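Side-chain contacts in arginase, mitochondrial (Medicago truncatula, PDB 6VSS), which hydrolyses L-arginine to urea and L-ornithine, and agmatine to urea and putrescine, as a hexameric enzyme carrying two manganese ions per subunit: residues 46-49 and 50-54; 92-95 and 96-99; 158-161 and 162-165; 288-291 and 292-295. One frame throughout, in Å; residues are numbered along the deposited sequence.

Interaction 1: 46-49 and 50-54; sequences RAKF and KGELM
Arg46 and Lys50, one helical turn apart, run side by side in the same direction, and NH2 of Arg46 comes within 3.8 Å of NZ of Lys50. The salt bridges that both make to OD2 of Asp126 of the second subunit probably offset the charge of the two cations, while Lys50 NZ also donates to Thr114 OG1 and Asn115 O. The backbone between them keeps alpha-helical order, with Lys50 N bonded to Arg46 O at 3.1 Å. Ala47 takes part through its carbonyl oxygen, which receives the N-H of Gly51 at 2.8 Å. On another side of the helix, Lys48 bends only at its last torsion and sets NZ 3.2 Å from OE1 of Glu52, a salt bridge whose hydrogen bond is weak. The stronger partner of Glu52 is Lys30 of the second subunit, which takes OE2. Phe49, its ring thrown anti to the backbone N (chi1 168°), offers one face to the aliphatic part of Lys50. CD of Lys50 stands 4.1 Å from the Phe49 ring centroid and 21° off its normal, a CH-pi contact displaced toward the rim, and Arg46 NH1 lies in plane at the ring edge. The same ring packs on Ala31 of the second subunit. An alanine here, lacking the ring, is likely to leave the Lys50 methylenes without their flat partner and open a gap facing Ala31. This part of helix 25-57 thus lies between that subunit and strand 113-118, an outermost strand of the sheet within the chain, where Arg46 NE reaches Val116 O.

Interaction 2: 92-95 and 96-99; sequences IWCD and STNS
Thr97 grips the carbonyl oxygen of Cys94 twice. Its hydroxyl OG1 donates to Cys94 O at 2.8 Å, in the carbonyl plane and on a lone pair, whereas its backbone N meets the same oxygen at 3.2 Å from above that plane. The second bond closes a type I beta turn running from Cys94 to Thr97; the first depends on chi1 of 72°, which tucks OG1 between the backbone N and the carbonyl carbon. A valine here has no hydroxyl, and Cys94 O would probably be left without its in-plane donor, with the turn held by the backbone bond alone. Inside the turn, Ser96 N points almost straight at the sulfur of Cys94, 3.4 Å from SG at an N-H...S angle of 173°. Ser96 OG lies alongside, 3.5 Å from Cys94 SG. The next shell fixes the turn as a whole: Arg333 donates to Ile92 O through NH1 and to Asn98 O through NH2, spanning its two flanks. Ser96 O accepts from His283 of the third subunit, and Asp95 and Ser96 pack on Phe77 of that subunit. Asp95 to Asn98 bind L-ornithine, and Asn98 rests on Tyr190 of the third subunit, itself an ornithine-binding position, an arrangement consistent with the turn contributing to the neighbouring subunit's active site. Within its own chain it follows helix 84-92, whose last residue, Ile92, touches Leu66 of strand 63-69 and Ala329 and Val332 of helix 323-339.

Interaction 3: 158-161 and 162-165; sequences GDHS and ISFP. With MN (manganese (II) ion), chain J.
His160 and Ser163 meet at the edge of the imidazole, where Ser163 OG lies in the ring plane, 3.1 Å from CD2 of His160. The metal bond is made by another ring atom: His160 ND1 binds manganese at 2.2 Å. Asp184, Asp188 and Asp269 complete the protein ligands of this ion, and a water is the fifth. Among the side-chain hydrogen bonds, Asp159 OD1 receives two. Ser161 OG, set by chi1 of 59° between its own backbone N and carbonyl carbon, reaches it at 2.5 Å on the syn lone pair, and Ser161 N meets the same oxygen at 2.9 Å nearly along the C-O axis, making an Asx turn. Backbone bonds then wind the chain into helix 163-174: Ser163 N to His160 O at 3.2 Å, with a weak bond on each side of it, from Ile162 N to Asp159 O and from Phe164 N to Ser161 O. Ile162 lays CG1 3.3 Å from a polar atom, Asp159 O, and also packs on Val311 of strand 305-311. Outside partners hold further polar atoms: His160 NE2 bonds to Ser267 OG, Ser163 OG to Asp309 OD2 and Asp159 OD2 to Ser75 OG. With ND1 on the metal, NE2 on a serine and its backbone N on Glu312, the histidine is probably restrained from flipping, and the adjacent Asx turn probably helps keep this ligand aimed at the ion.

Interaction 4: 288-291 and 292-295; sequences GLLF and RDIL
Leu290 and Asp293 exchange two hydrogen bonds across the start of helix 291-300. Leu290 N donates a hydrogen bond to Asp293 OD2 at 2.9 Å, arriving on the anti side of the carboxylate and 20° out of its plane. In return Asp293 N donates to Leu290 O at 3.0 Å, well above the carbonyl plane. The first bond is reached because chi1 of -72° swings the carboxylate back beside its own backbone N, toward the N-cap. The other oxygen, OD1, has a salt bridge with Arg249, so both carboxylate oxygens are engaged. Leu290 is the N-cap, and the pattern is one half of a capping box: the third helical residue accepts from the N-cap amide, but a leucine side chain cannot answer. Around it sits a hydrophobic staple, Leu289 CD1 touching CG1 of Ile294 at 4.1 Å, the two chains crossing at about a right angle. Further on, Phe291 O accepts a weak bond from Leu295 N at 3.4 Å. The Phe291 ring takes Leu295 at its edge, CE2 to CD1 of Leu295 at 3.4 Å, and packs beyond on Val327 and Leu331 of helix 323-339. Leu295 CD1 also sits over one face of the Arg292 guanidinium, toward its rim; NH1 of that group pairs with Glu102 and NH2 donates to Gly287 O of the third subunit.

How the interactions relate
Interaction 3 is the core contact, its centre about 7 Å from that of the chain, and its histidine binds a metal. Interaction 1, though centred about 21 Å out, is buried with the second subunit against it; interactions 2 and 4, about 21 and 17 Å out, are partly buried and meet the third. Helix 323-339 backs both 92-99 and 288-295, lending Arg333 to the first and packing against Phe291 of the second. Chemistry follows place: mid-helix charges shared with a neighbour in 46-54, a turn reinforced by a hydroxyl in 92-99, and helix starts in the last two, where an aspartate side chain takes backbone N-H groups.

Interaction 1: 46-49 and 50-54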
loop_
_atom_site.group_PDB
_atom_site.type_symbol
_atom_site.label_atom_id
_atom_site.label_comp_id
_atom_site.label_asym_id
_atom_site.label_seq_id
_atom_site.Cartn_x
_atom_site.Cartn_y
_atom_site.Cartn_z
ATOM N N ARG B 46 -18.520 33.916 6.686
ATOM C CA ARG B 46 -17.142 33.653 6.198
ATOM C C ARG B 46 -16.945 34.460 4.923
ATOM O O ARG B 46 -15.853 35.035 4.755
ATOM C CB ARG B 46 -16.911 32.152 6.062
ATOM C CG ARG B 46 -16.776 31.490 7.421
ATOM C CD ARG B 46 -15.329 31.482 7.897
ATOM N NE ARG B 46 -14.379 30.913 6.960
ATOM C CZ ARG B 46 -13.088 31.212 6.928
ATOM N NH1 ARG B 46 -12.551 32.015 7.846
ATOM N NH2 ARG B 46 -12.319 30.641 6.016
ATOM N N ALA B 47 -17.954 34.534 4.050
ATOM C CA ALA B 47 -17.783 35.289 2.784
ATOM C C ALA B 47 -17.618 36.791 3.109
ATOM O O ALA B 47 -16.854 37.531 2.404
ATOM C CB ALA B 47 -18.908 35.012 1.815
ATOM N N LYS B 48 -18.296 37.264 4.143
ATOM C CA LYS B 48 -18.287 38.700 4.521
ATOM C C LYS B 48 -16.858 39.030 4.968
ATOM O O LYS B 48 -16.297 40.034 4.520
ATOM C CB LYS B 48 -19.348 38.934 5.608
ATOM C CG LYS B 48 -19.197 40.183 6.470
ATOM C CD LYS B 48 -20.343 40.324 7.493
ATOM C CE LYS B 48 -20.408 41.693 8.125
ATOM N NZ LYS B 48 -19.317 41.868 9.112
ATOM N N PHE B 49 -16.310 38.209 5.861
ATOM C CA PHE B 49 -14.909 38.323 6.329
ATOM C C PHE B 49 -13.976 38.481 5.104
ATOM O O PHE B 49 -13.344 39.556 4.935
ATOM C CB PHE B 49 -14.599 37.142 7.236
ATOM C CG PHE B 49 -13.131 36.994 7.553
ATOM C CD1 PHE B 49 -12.332 38.104 7.732
ATOM C CD2 PHE B 49 -12.567 35.743 7.714
ATOM C CE1 PHE B 49 -10.989 37.953 8.036
ATOM C CE2 PHE B 49 -11.223 35.602 7.991
ATOM C CZ PHE B 49 -10.439 36.703 8.162
ATOM N N LYS B 50 -13.948 37.481 4.211
ATOM C CA LYS B 50 -12.972 37.412 3.094
ATOM C C LYS B 50 -13.225 38.552 2.104
ATOM O O LYS B 50 -12.231 39.110 1.634
ATOM C CB LYS B 50 -12.978 35.997 2.522
ATOM C CG LYS B 50 -12.477 34.954 3.516
ATOM C CD LYS B 50 -11.165 35.341 4.112
ATOM C CE LYS B 50 -10.523 34.260 4.942
ATOM N NZ LYS B 50 -10.155 33.074 4.137
ATOM N N GLY B 51 -14.476 38.990 1.914
ATOM C CA GLY B 51 -14.771 40.123 1.025
ATOM C C GLY B 51 -14.190 41.449 1.537
ATOM O O GLY B 51 -13.604 42.196 0.756
ATOM N N GLU B 52 -14.407 41.758 2.814
ATOM C CA GLU B 52 -13.903 42.970 3.512
ATOM C C GLU B 52 -12.388 42.930 3.471
ATOM O O GLU B 52 -11.782 43.936 3.197
ATOM C CB GLU B 52 -14.352 42.976 4.975
ATOM C CG GLU B 52 -15.813 43.337 5.167
ATOM C CD GLU B 52 -16.322 43.277 6.606
ATOM O OE1 GLU B 52 -17.571 43.288 6.789
ATOM O OE2 GLU B 52 -15.478 43.241 7.554
ATOM N N LEU B 53 -11.808 41.759 3.757
ATOM C CA LEU B 53 -10.340 41.636 3.758
ATOM C C LEU B 53 -9.835 42.097 2.387
ATOM O O LEU B 53 -9.020 43.026 2.312
ATOM C CB LEU B 53 -9.952 40.194 4.078
ATOM C CG LEU B 53 -8.466 39.927 3.947
ATOM C CD1 LEU B 53 -7.673 40.984 4.682
ATOM C CD2 LEU B 53 -8.117 38.543 4.463
ATOM N N MET B 54 -10.323 41.486 1.317
ATOM C CA MET B 54 -9.806 41.848 -0.018
ATOM C C MET B 54 -10.103 43.317 -0.290
ATOM O O MET B 54 -9.193 43.994 -0.797
ATOM C CB MET B 54 -10.445 40.993 -1.105
ATOM C CG MET B 54 -10.320 39.528 -0.828
ATOM S SD MET B 54 -8.711 38.959 -0.284
ATOM C CE MET B 54 -9.252 37.427 0.477
#

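Interaction 2: 92-95 and 96-99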
loop_
_atom_site.group_PDB
_atom_site.type_symbol
_atom_site.label_atom_id
_atom_site.label_comp_id
_atom_site.label_asym_id
_atom_site.label_seq_id
_atom_site.Cartn_x
_atom_site.Cartn_y
_atom_site.Cartn_z
ATOM N N ILE B 92 -3.153 22.162 -0.649
ATOM C CA ILE B 92 -2.827 23.485 -1.230
ATOM C C ILE B 92 -1.761 24.125 -0.360
ATOM O O ILE B 92 -0.868 24.777 -0.907
ATOM C CB ILE B 92 -4.053 24.401 -1.325
ATOM C CG1 ILE B 92 -4.987 23.958 -2.441
ATOM C CG2 ILE B 92 -3.642 25.845 -1.521
ATOM C CD1 ILE B 92 -6.376 24.602 -2.305
ATOM N N TRP B 93 -1.980 24.029 0.946
ATOM C CA TRP B 93 -1.224 24.729 1.997
ATOM C C TRP B 93 -0.204 23.725 2.586
ATOM O O TRP B 93 0.182 23.941 3.702
ATOM C CB TRP B 93 -2.272 25.389 2.921
ATOM C CG TRP B 93 -2.872 26.645 2.316
ATOM C CD1 TRP B 93 -2.122 27.729 1.946
ATOM C CD2 TRP B 93 -4.234 26.985 1.916
ATOM N NE1 TRP B 93 -2.887 28.693 1.337
ATOM C CE2 TRP B 93 -4.196 28.285 1.333
ATOM C CE3 TRP B 93 -5.490 26.337 1.939
ATOM C CZ2 TRP B 93 -5.337 28.949 0.845
ATOM C CZ3 TRP B 93 -6.619 26.980 1.442
ATOM C CH2 TRP B 93 -6.538 28.263 0.880
ATOM N N CYS B 94 0.334 22.758 1.788
ATOM C CA CYS B 94 1.206 21.598 2.200
ATOM C C CYS B 94 2.715 21.925 2.268
ATOM O O CYS B 94 3.249 22.579 1.328
ATOM C CB CYS B 94 1.086 20.423 1.228
ATOM S SG CYS B 94 2.443 19.200 1.276
ATOM N N ASP B 95 3.419 21.390 3.266
ATOM C CA ASP B 95 4.828 21.767 3.581
ATOM C C ASP B 95 5.839 21.513 2.448
ATOM O O ASP B 95 6.888 22.179 2.460
ATOM C CB ASP B 95 5.270 21.127 4.902
ATOM C CG ASP B 95 6.767 21.169 5.157
ATOM O OD1 ASP B 95 7.518 20.585 4.351
ATOM O OD2 ASP B 95 7.169 21.778 6.168
ATOM N N SER B 96 5.561 20.587 1.531
ATOM C CA SER B 96 6.538 20.146 0.494
ATOM C C SER B 96 6.538 21.116 -0.714
ATOM O O SER B 96 7.483 21.038 -1.529
ATOM C CB SER B 96 6.306 18.660 0.106
ATOM O OG SER B 96 5.205 18.449 -0.787
ATOM N N THR B 97 5.548 22.020 -0.787
ATOM C CA THR B 97 5.238 22.928 -1.922
ATOM C C THR B 97 5.588 24.382 -1.546
ATOM O O THR B 97 5.388 24.722 -0.363
ATOM C CB THR B 97 3.752 22.763 -2.272
ATOM O OG1 THR B 97 2.902 23.344 -1.291
ATOM C CG2 THR B 97 3.347 21.311 -2.398
ATOM N N ASN B 98 6.106 25.235 -2.443
ATOM C CA ASN B 98 6.144 26.694 -2.127
ATOM C C ASN B 98 4.744 27.216 -2.436
ATOM O O ASN B 98 3.904 26.427 -2.834
ATOM C CB ASN B 98 7.259 27.514 -2.797
ATOM C CG ASN B 98 7.330 27.294 -4.289
ATOM O OD1 ASN B 98 6.331 27.461 -4.991
ATOM N ND2 ASN B 98 8.500 26.897 -4.772
ATOM N N SER B 99 4.511 28.491 -2.208
ATOM C CA SER B 99 3.186 29.119 -2.360
ATOM C C SER B 99 3.134 29.942 -3.654
ATOM O O SER B 99 2.319 30.851 -3.690
ATOM C CB SER B 99 2.897 29.960 -1.162
ATOM O OG SER B 99 3.601 31.197 -1.270
#

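Interaction 3: 158-161 and 162-165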
loop_
_atom_site.group_PDB
_atom_site.type_symbol
_atom_site.label_atom_id
_atom_site.label_comp_id
_atom_site.label_asym_id
_atom_site.label_seq_id
_atom_site.Cartn_x
_atom_site.Cartn_y
_atom_site.Cartn_z
ATOM N N GLY B 158 -16.341 16.622 -3.507
ATOM C CA GLY B 158 -17.699 16.432 -3.955
ATOM C C GLY B 158 -17.739 15.735 -5.295
ATOM O O GLY B 158 -16.813 15.900 -6.093
ATOM N N ASP B 159 -18.803 14.996 -5.550
ATOM C CA ASP B 159 -19.040 14.349 -6.869
ATOM C C ASP B 159 -19.589 15.367 -7.861
ATOM O O ASP B 159 -19.904 16.540 -7.492
ATOM C CB ASP B 159 -19.883 13.111 -6.667
ATOM C CG ASP B 159 -21.355 13.407 -6.479
ATOM O OD1 ASP B 159 -21.783 14.396 -7.059
ATOM O OD2 ASP B 159 -22.044 12.573 -5.778
ATOM N N HIS B 160 -19.655 14.973 -9.126
ATOM C CA HIS B 160 -19.804 15.946 -10.203
ATOM C C HIS B 160 -21.216 16.531 -10.197
ATOM O O HIS B 160 -21.363 17.523 -10.859
ATOM C CB HIS B 160 -19.335 15.364 -11.548
ATOM C CG HIS B 160 -18.703 16.417 -12.385
ATOM N ND1 HIS B 160 -17.807 16.152 -13.400
ATOM C CD2 HIS B 160 -18.902 17.750 -12.401
ATOM C CE1 HIS B 160 -17.398 17.313 -13.906
ATOM N NE2 HIS B 160 -18.072 18.287 -13.341
ATOM N N SER B 161 -22.180 15.980 -9.461
ATOM C CA SER B 161 -23.607 16.429 -9.437
ATOM C C SER B 161 -23.695 17.911 -9.060
ATOM O O SER B 161 -24.706 18.623 -9.468
ATOM C CB SER B 161 -24.434 15.607 -8.480
ATOM O OG SER B 161 -23.924 15.688 -7.163
ATOM N N ILE B 162 -22.712 18.368 -8.306
ATOM C CA ILE B 162 -22.731 19.724 -7.699
ATOM C C ILE B 162 -22.610 20.790 -8.804
ATOM O O ILE B 162 -23.120 21.914 -8.629
ATOM C CB ILE B 162 -21.640 19.839 -6.613
ATOM C CG1 ILE B 162 -20.240 19.793 -7.216
ATOM C CG2 ILE B 162 -21.806 18.793 -5.524
ATOM C CD1 ILE B 162 -19.221 20.189 -6.258
ATOM N N SER B 163 -22.036 20.485 -9.952
ATOM C CA SER B 163 -21.777 21.526 -10.979
ATOM C C SER B 163 -23.124 22.088 -11.452
ATOM O O SER B 163 -23.188 23.271 -11.744
ATOM C CB SER B 163 -20.971 21.003 -12.120
ATOM O OG SER B 163 -19.643 20.653 -11.745
ATOM N N PHE B 164 -24.194 21.280 -11.451
ATOM C CA PHE B 164 -25.535 21.776 -11.875
ATOM C C PHE B 164 -25.925 22.957 -10.998
ATOM O O PHE B 164 -26.007 24.070 -11.516
ATOM C CB PHE B 164 -26.608 20.694 -11.936
ATOM C CG PHE B 164 -28.010 21.234 -11.981
ATOM C CD1 PHE B 164 -28.402 22.152 -12.952
ATOM C CD2 PHE B 164 -28.971 20.781 -11.094
ATOM C CE1 PHE B 164 -29.718 22.633 -13.004
ATOM C CE2 PHE B 164 -30.291 21.234 -11.170
ATOM C CZ PHE B 164 -30.653 22.172 -12.112
ATOM N N PRO B 165 -26.169 22.769 -9.672
ATOM C CA PRO B 165 -26.534 23.880 -8.789
ATOM C C PRO B 165 -25.526 25.040 -8.730
ATOM O O PRO B 165 -25.956 26.204 -8.559
ATOM C CB PRO B 165 -26.651 23.244 -7.385
ATOM C CG PRO B 165 -26.129 21.819 -7.517
ATOM C CD PRO B 165 -26.269 21.479 -8.985
HETATM MN MN MN J . -17.754 14.128 -14.231
HETATM O O HOH W 1 -17.896 12.112 -14.651
#

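Interaction 4: 288-291 and 292-295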
loop_
_atom_site.group_PDB
_atom_site.type_symbol
_atom_site.label_atom_id
_atom_site.label_comp_id
_atom_site.label_asym_id
_atom_site.label_seq_id
_atom_site.Cartn_x
_atom_site.Cartn_y
_atom_site.Cartn_z
ATOM N N GLY B 288 -6.059 8.522 -20.190
ATOM C CA GLY B 288 -6.579 9.847 -19.873
ATOM C C GLY B 288 -5.563 10.919 -20.189
ATOM O O GLY B 288 -4.488 10.598 -20.697
ATOM N N LEU B 289 -5.849 12.135 -19.784
ATOM C CA LEU B 289 -4.939 13.306 -19.946
ATOM C C LEU B 289 -3.698 13.192 -19.047
ATOM O O LEU B 289 -3.772 12.581 -17.960
ATOM C CB LEU B 289 -5.711 14.564 -19.615
ATOM C CG LEU B 289 -6.903 14.824 -20.518
ATOM C CD1 LEU B 289 -7.782 15.917 -19.952
ATOM C CD2 LEU B 289 -6.446 15.176 -21.896
ATOM N N LEU B 290 -2.618 13.809 -19.462
ATOM C CA LEU B 290 -1.488 14.052 -18.547
ATOM C C LEU B 290 -1.755 15.379 -17.866
ATOM O O LEU B 290 -2.583 16.193 -18.343
ATOM C CB LEU B 290 -0.152 14.071 -19.290
ATOM C CG LEU B 290 0.130 12.865 -20.181
ATOM C CD1 LEU B 290 1.415 13.115 -20.977
ATOM C CD2 LEU B 290 0.222 11.605 -19.336
ATOM N N PHE B 291 -1.119 15.548 -16.725
ATOM C CA PHE B 291 -1.322 16.738 -15.878
ATOM C C PHE B 291 -1.114 18.028 -16.706
ATOM O O PHE B 291 -1.967 18.951 -16.680
ATOM C CB PHE B 291 -0.442 16.682 -14.625
ATOM C CG PHE B 291 -0.873 17.724 -13.630
ATOM C CD1 PHE B 291 -1.866 17.458 -12.702
ATOM C CD2 PHE B 291 -0.355 19.010 -13.668
ATOM C CE1 PHE B 291 -2.299 18.424 -11.792
ATOM C CE2 PHE B 291 -0.789 19.978 -12.760
ATOM C CZ PHE B 291 -1.763 19.686 -11.833
ATOM N N ARG B 292 -0.033 18.047 -17.464
ATOM C CA ARG B 292 0.439 19.157 -18.322
ATOM C C ARG B 292 -0.562 19.396 -19.464
ATOM O O ARG B 292 -0.547 20.456 -20.044
ATOM C CB ARG B 292 1.871 18.717 -18.666
ATOM C CG ARG B 292 2.663 19.613 -19.597
ATOM C CD ARG B 292 3.259 20.872 -19.001
ATOM N NE ARG B 292 3.685 20.677 -17.625
ATOM C CZ ARG B 292 3.747 21.651 -16.691
ATOM N NH1 ARG B 292 3.381 22.889 -16.978
ATOM N NH2 ARG B 292 4.135 21.358 -15.452
ATOM N N ASP B 293 -1.407 18.449 -19.849
ATOM C CA ASP B 293 -2.404 18.754 -20.918
ATOM C C ASP B 293 -3.444 19.734 -20.363
ATOM O O ASP B 293 -3.770 20.729 -21.010
ATOM C CB ASP B 293 -3.156 17.502 -21.388
ATOM C CG ASP B 293 -2.366 16.526 -22.226
ATOM O OD1 ASP B 293 -1.777 16.955 -23.201
ATOM O OD2 ASP B 293 -2.407 15.341 -21.915
ATOM N N ILE B 294 -3.942 19.492 -19.162
ATOM C CA ILE B 294 -4.911 20.441 -18.534
ATOM C C ILE B 294 -4.235 21.832 -18.396
ATOM O O ILE B 294 -4.919 22.878 -18.610
ATOM C CB ILE B 294 -5.409 19.898 -17.185
ATOM C CG1 ILE B 294 -6.048 18.512 -17.367
ATOM C CG2 ILE B 294 -6.380 20.876 -16.540
ATOM C CD1 ILE B 294 -6.813 18.019 -16.193
ATOM N N LEU B 295 -2.947 21.878 -18.019
ATOM C CA LEU B 295 -2.283 23.181 -17.732
ATOM C C LEU B 295 -2.108 23.940 -19.057
ATOM O O LEU B 295 -2.275 25.156 -19.086
ATOM C CB LEU B 295 -0.926 22.961 -17.042
ATOM C CG LEU B 295 -0.987 22.409 -15.627
ATOM C CD1 LEU B 295 0.372 22.337 -14.971
ATOM C CD2 LEU B 295 -1.905 23.224 -14.762
#